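Local coordinates for tyrosine specific protein phosphatase (PDB 4AZ1), which removes phosphate from phosphotyrosine in proteins, using the cysteine-based mechanism of its family, at the interface of chains A and B. Coordinates in Å, arbitrary orientation; residue numbers count along the deposited sequence, not the author numbering. Chains: chain A/B, Tyrosine specific protein phosphatase.

Contact 1: the interface of chains A and B. Residues chain A 145-147; chain B 51, 53-54, 197, 228, 272.
A:Ser146 inserts its side chain into the active-site pocket of chain B, a classical protein tyrosine phosphatase cleft, between B:Tyr51, B:Ala228 and B:Gln272. Its loop follows strand 142-145. The pocket residues come from the phosphotyrosine recognition loop (B:Tyr51, B:Asp53, B:Ile54), the WPD loop (B:His197), the signature loop (B:Ala228) and the Q-loop (B:Gln272).

The polar grip is centred on B:Asp53. Its two carboxylate oxygens each take a backbone N-H on their syn side, the donors somewhat out of the carboxylate plane. B:Asp53 OD1 accepts from A:Ser146 N at 2.8 Å, nearly straight (163° at H). B:Asp53 OD2 accepts from A:Gly147 N at 2.8 Å. In B:Asp53, CG lies between the backbone N and carbonyl carbon (chi1 58°), turning the carboxylate toward the loop. Substrate peptides are held by this aspartate in much the same way in the family. Deeper in, the side-chain amide NE2 of B:Gln272 donates to the A:Ser146 hydroxyl OG at 3.3 Å, tilted from the amide plane.

The remaining contacts are mostly apolar. A:Ser146 CB lies over one face of the B:Tyr51 ring, 4.0 Å from its centroid. It also packs 3.7 Å from B:Ile54 CG1. A:Ser146 CB is 3.9 Å from B:Ala228 CB. A:Val145 crosses B:Asp53 at about a right angle.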
loop_
_atom_site.group_PDB
_atom_site.type_symbol
_atom_site.label_atom_id
_atom_site.label_comp_id
_atom_site.label_asym_id
_atom_site.label_seq_id
_atom_site.Cartn_x
_atom_site.Cartn_y
_atom_site.Cartn_z
ATOM N N VAL A 145 1.588 4.179 5.239
ATOM C CA VAL A 145 0.860 4.063 3.981
ATOM C C VAL A 145 -0.026 5.289 3.854
ATOM O O VAL A 145 -0.461 5.873 4.858
ATOM C CB VAL A 145 0.038 2.759 3.860
ATOM C CG1 VAL A 145 0.959 1.545 3.709
ATOM C CG2 VAL A 145 -0.919 2.589 5.055
ATOM N N SER A 146 -0.258 5.715 2.623
ATOM C CA SER A 146 -1.067 6.896 2.405
ATOM C C SER A 146 -2.527 6.486 2.202
ATOM O O SER A 146 -3.449 7.236 2.541
ATOM C CB SER A 146 -0.546 7.662 1.197
ATOM O OG SER A 146 -1.398 8.748 0.891
ATOM N N GLY A 147 -2.720 5.286 1.653
ATOM C CA GLY A 147 -4.046 4.784 1.331
ATOM C C GLY A 147 -4.926 4.576 2.547
ATOM O O GLY A 147 -4.430 4.480 3.671
ATOM N N TYR B 51 6.008 7.183 1.362
ATOM C CA TYR B 51 4.978 6.192 1.662
ATOM C C TYR B 51 5.239 4.857 0.967
ATOM O O TYR B 51 5.594 4.828 -0.214
ATOM C CB TYR B 51 3.603 6.749 1.260
ATOM C CG TYR B 51 3.181 7.937 2.086
ATOM C CD1 TYR B 51 2.765 7.769 3.405
ATOM C CD2 TYR B 51 3.211 9.227 1.567
ATOM C CE1 TYR B 51 2.372 8.840 4.172
ATOM C CE2 TYR B 51 2.808 10.327 2.340
ATOM C CZ TYR B 51 2.395 10.117 3.637
ATOM O OH TYR B 51 2.007 11.161 4.440
ATOM N N ASP B 53 3.237 2.772 -0.148
ATOM C CA ASP B 53 2.256 2.446 -1.192
ATOM C C ASP B 53 2.224 3.424 -2.351
ATOM O O ASP B 53 1.460 3.220 -3.309
ATOM C CB ASP B 53 0.838 2.292 -0.597
ATOM C CG ASP B 53 0.362 3.545 0.143
ATOM O OD1 ASP B 53 1.191 4.227 0.781
ATOM O OD2 ASP B 53 -0.855 3.843 0.102
ATOM N N ILE B 54 3.047 4.477 -2.275
ATOM C CA ILE B 54 2.990 5.541 -3.279
ATOM C C ILE B 54 4.238 5.607 -4.167
ATOM O O ILE B 54 5.293 6.116 -3.756
ATOM C CB ILE B 54 2.724 6.936 -2.648
ATOM C CG1 ILE B 54 1.468 6.906 -1.756
ATOM C CG2 ILE B 54 2.643 8.002 -3.739
ATOM C CD1 ILE B 54 0.162 6.391 -2.446
ATOM N N HIS B 197 -6.256 14.084 3.268
ATOM C CA HIS B 197 -7.471 13.342 2.898
ATOM C C HIS B 197 -8.753 14.193 2.946
ATOM O O HIS B 197 -9.864 13.658 3.046
ATOM C CB HIS B 197 -7.632 12.076 3.759
ATOM C CG HIS B 197 -6.334 11.422 4.125
ATOM N ND1 HIS B 197 -5.546 10.757 3.206
ATOM C CD2 HIS B 197 -5.682 11.334 5.308
ATOM C CE1 HIS B 197 -4.465 10.293 3.807
ATOM N NE2 HIS B 197 -4.522 10.629 5.085
ATOM N N ALA B 228 1.773 12.889 0.160
ATOM C CA ALA B 228 2.019 11.776 -0.762
ATOM C C ALA B 228 2.154 12.255 -2.205
ATOM O O ALA B 228 2.794 11.595 -3.028
ATOM C CB ALA B 228 0.918 10.729 -0.645
ATOM N N GLN B 272 -7.365 11.243 -4.391
ATOM C CA GLN B 272 -7.506 10.015 -3.597
ATOM C C GLN B 272 -8.903 9.728 -3.068
ATOM O O GLN B 272 -9.392 8.602 -3.173
ATOM C CB GLN B 272 -6.557 10.038 -2.392
ATOM C CG GLN B 272 -5.088 9.849 -2.708
ATOM C CD GLN B 272 -4.237 9.744 -1.445
ATOM O OE1 GLN B 272 -3.740 10.749 -0.924
ATOM N NE2 GLN B 272 -4.072 8.523 -0.947
#

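Contact 2: the interface of chains A and B. Residues chain A 99; chain B 34, 39, 53, 268.
The side-chain amide of A:Gln99 packs against the CD2-CE2 side of the B:Phe268 ring, with CD of A:Gln99 3.7 Å from CE2 of B:Phe268. The two side chains run past each other in opposite directions. Their flat groups are inclined by 44°, so the amide does not stack flat on the ring. A bend at chi2 (-63°) carries the amide of A:Gln99 down into this groove of chain B. B:Phe268 has CG anti to its backbone N (chi1 -168°), which points the ring toward the glutamine.

Farther out, B:Pro34 CB lies 4.1 Å from A:Gln99 CG, on the aliphatic part of the chain. It adds loose apolar cover.

At the polar rim, A:Gln99 OE1 is modelled 3.1 Å from the carbonyl O of B:Asp53. Both atoms can only accept, so the pair is a clash as built. Exchanging OE1 and NE2 could place an N-H towards this carbonyl, so the modelled amide orientation is doubtful.

B:Asp53 belongs to the phosphotyrosine recognition loop. The groove therefore borders the catalytic cleft of this phosphatase. It is a plausible place for residues flanking a phosphotyrosine, and here it takes up a side chain of the neighbouring copy.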
loop_
_atom_site.group_PDB
_atom_site.type_symbol
_atom_site.label_atom_id
_atom_site.label_comp_id
_atom_site.label_asym_id
_atom_site.label_seq_id
_atom_site.Cartn_x
_atom_site.Cartn_y
_atom_site.Cartn_z
ATOM N N GLN A 99 0.050 -2.135 -3.768
ATOM C CA GLN A 99 -1.153 -1.308 -3.752
ATOM C C GLN A 99 -2.250 -1.887 -2.852
ATOM O O GLN A 99 -3.258 -1.232 -2.592
ATOM C CB GLN A 99 -1.672 -1.064 -5.172
ATOM C CG GLN A 99 -0.625 -0.469 -6.127
ATOM C CD GLN A 99 -0.126 0.926 -5.729
ATOM O OE1 GLN A 99 -0.671 1.575 -4.831
ATOM N NE2 GLN A 99 0.916 1.392 -6.415
ATOM N N PRO B 34 -2.285 -1.397 -12.170
ATOM C CA PRO B 34 -0.893 -1.316 -11.698
ATOM C C PRO B 34 -0.048 -2.510 -12.169
ATOM O O PRO B 34 1.172 -2.399 -12.285
ATOM C CB PRO B 34 -1.035 -1.312 -10.167
ATOM C CG PRO B 34 -2.348 -1.998 -9.900
ATOM C CD PRO B 34 -3.240 -1.585 -11.060
ATOM N N PHE B 39 6.936 0.845 -12.425
ATOM C CA PHE B 39 7.290 1.784 -11.371
ATOM C C PHE B 39 8.765 1.538 -11.044
ATOM O O PHE B 39 9.201 1.729 -9.904
ATOM C CB PHE B 39 6.445 1.521 -10.117
ATOM C CG PHE B 39 4.973 1.808 -10.287
ATOM C CD1 PHE B 39 4.505 3.116 -10.308
ATOM C CD2 PHE B 39 4.050 0.766 -10.367
ATOM C CE1 PHE B 39 3.143 3.388 -10.447
ATOM C CE2 PHE B 39 2.693 1.029 -10.503
ATOM C CZ PHE B 39 2.239 2.340 -10.544
ATOM N N ASP B 53 3.237 2.772 -0.148
ATOM C CA ASP B 53 2.256 2.446 -1.192
ATOM C C ASP B 53 2.224 3.424 -2.351
ATOM O O ASP B 53 1.460 3.220 -3.309
ATOM C CB ASP B 53 0.838 2.292 -0.597
ATOM C CG ASP B 53 0.362 3.545 0.143
ATOM O OD1 ASP B 53 1.191 4.227 0.781
ATOM O OD2 ASP B 53 -0.855 3.843 0.102
ATOM N N PHE B 268 -0.271 7.507 -10.955
ATOM C CA PHE B 268 -1.218 6.571 -10.365
ATOM C C PHE B 268 -1.855 7.127 -9.088
ATOM O O PHE B 268 -1.145 7.557 -8.176
ATOM C CB PHE B 268 -0.467 5.266 -10.060
ATOM C CG PHE B 268 -1.355 4.102 -9.714
ATOM C CD1 PHE B 268 -1.950 3.342 -10.715
ATOM C CD2 PHE B 268 -1.561 3.741 -8.385
ATOM C CE1 PHE B 268 -2.752 2.245 -10.399
ATOM C CE2 PHE B 268 -2.366 2.649 -8.057
ATOM C CZ PHE B 268 -2.966 1.904 -9.068
#

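Contact 3: the interface of chains A and B. Residues chain A 49-52; chain B 35.
The 3-10 helix 34-36 of chain B meets the 49-52 loop of chain A, which directly follows the 3-10 helix 46-48. This loop is the phosphotyrosine recognition loop of chain A. B:Arg35 makes the contact from its side, and it is poorly ordered, so the details carry limited weight.

The arginine reaches out as an extended chain. CG is anti to the backbone N (chi1 -164°), and the chain stays straight as far as NE. This brings the guanidinium group to the backbone of the loop. B:Arg35 NH1 donates to the backbone carbonyl O of A:Arg50 at 3.3 Å. The bond is bent (139° at H), and the donor sits well above the carbonyl plane, not on a lone pair. B:Arg35 NH2 adds a weak bond to A:Arg50 O at 3.4 Å. The carbonyl O of A:Asn49 lies at the edge of the guanidinium, 3.1 Å from B:Arg35 NH1, but the N-H points elsewhere and no hydrogen bond forms.

A:Leu52 approaches B:Arg35 from the opposite direction and caps the flat group with its branched end. This is a small patch of the chain pairing, whose biological role the structure alone does not show. CG of A:Leu52 stands over the centre of one guanidinium face, 3.7 Å from B:Arg35 CZ.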
loop_
_atom_site.group_PDB
_atom_site.type_symbol
_atom_site.label_atom_id
_atom_site.label_comp_id
_atom_site.label_asym_id
_atom_site.label_seq_id
_atom_site.Cartn_x
_atom_site.Cartn_y
_atom_site.Cartn_z
ATOM N N ASN A 49 -5.009 -8.595 -6.672
ATOM C CA ASN A 49 -4.669 -10.007 -6.597
ATOM C C ASN A 49 -3.236 -10.223 -7.069
ATOM O O ASN A 49 -2.861 -9.765 -8.157
ATOM C CB ASN A 49 -5.664 -10.824 -7.422
ATOM C CG ASN A 49 -7.049 -10.834 -6.805
ATOM O OD1 ASN A 49 -7.193 -10.653 -5.593
ATOM N ND2 ASN A 49 -8.071 -11.056 -7.625
ATOM N N ARG A 50 -2.431 -10.893 -6.248
ATOM C CA ARG A 50 -1.072 -11.227 -6.641
ATOM C C ARG A 50 -1.069 -12.220 -7.819
ATOM O O ARG A 50 -0.254 -12.119 -8.737
ATOM C CB ARG A 50 -0.304 -11.795 -5.452
ATOM C CG ARG A 50 1.180 -12.075 -5.730
ATOM C CD ARG A 50 1.941 -12.502 -4.455
ATOM N NE ARG A 50 2.043 -11.402 -3.489
ATOM C CZ ARG A 50 2.937 -10.418 -3.559
ATOM N NH1 ARG A 50 3.829 -10.400 -4.538
ATOM N NH2 ARG A 50 2.952 -9.449 -2.648
ATOM N N TYR A 51 -1.988 -13.175 -7.794
ATOM C CA TYR A 51 -2.090 -14.155 -8.872
ATOM C C TYR A 51 -3.510 -14.128 -9.439
ATOM O O TYR A 51 -4.487 -14.267 -8.698
ATOM C CB TYR A 51 -1.736 -15.554 -8.357
ATOM C CG TYR A 51 -0.351 -15.631 -7.755
ATOM C CD1 TYR A 51 0.769 -15.789 -8.564
ATOM C CD2 TYR A 51 -0.161 -15.532 -6.383
ATOM C CE1 TYR A 51 2.053 -15.856 -8.022
ATOM C CE2 TYR A 51 1.131 -15.601 -5.818
ATOM C CZ TYR A 51 2.230 -15.754 -6.653
ATOM O OH TYR A 51 3.515 -15.830 -6.140
ATOM N N LEU A 52 -3.612 -13.956 -10.748
ATOM C CA LEU A 52 -4.910 -13.832 -11.411
ATOM C C LEU A 52 -5.918 -14.959 -11.127
ATOM O O LEU A 52 -7.109 -14.688 -10.949
ATOM C CB LEU A 52 -4.719 -13.635 -12.918
ATOM C CG LEU A 52 -4.117 -12.271 -13.279
ATOM C CD1 LEU A 52 -4.145 -12.034 -14.778
ATOM C CD2 LEU A 52 -4.818 -11.128 -12.529
ATOM N N ARG B 35 -0.704 -3.628 -12.458
ATOM C CA ARG B 35 -0.034 -4.809 -12.987
ATOM C C ARG B 35 0.585 -4.511 -14.362
ATOM O O ARG B 35 1.592 -5.106 -14.742
ATOM C CB ARG B 35 -1.039 -5.969 -13.074
ATOM C CG ARG B 35 -0.444 -7.362 -13.246
ATOM C CD ARG B 35 -1.541 -8.437 -13.220
ATOM N NE ARG B 35 -1.004 -9.798 -13.143
ATOM C CZ ARG B 35 -1.077 -10.584 -12.068
ATOM N NH1 ARG B 35 -1.679 -10.155 -10.962
ATOM N NH2 ARG B 35 -0.553 -11.808 -12.100
#

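Contacts 1 and 2 have C-alpha centres about 10 Å apart and share B:Asp53, whose carboxylate serves the first and whose backbone carbonyl borders the second. The C-alpha centre of contact 3 is about 13 Å from that of contact 2 and about 21 Å from that of contact 1. The 3-10 helix 34-36 of chain B joins contacts 2 and 3. The recognition loop takes part in contact 1 from chain B and in contact 3 from chain A, which fits an interface that is not an exact two-fold. Chain A would probably obstruct substrate at the chain B cleft, so this pairing may reflect crystal packing.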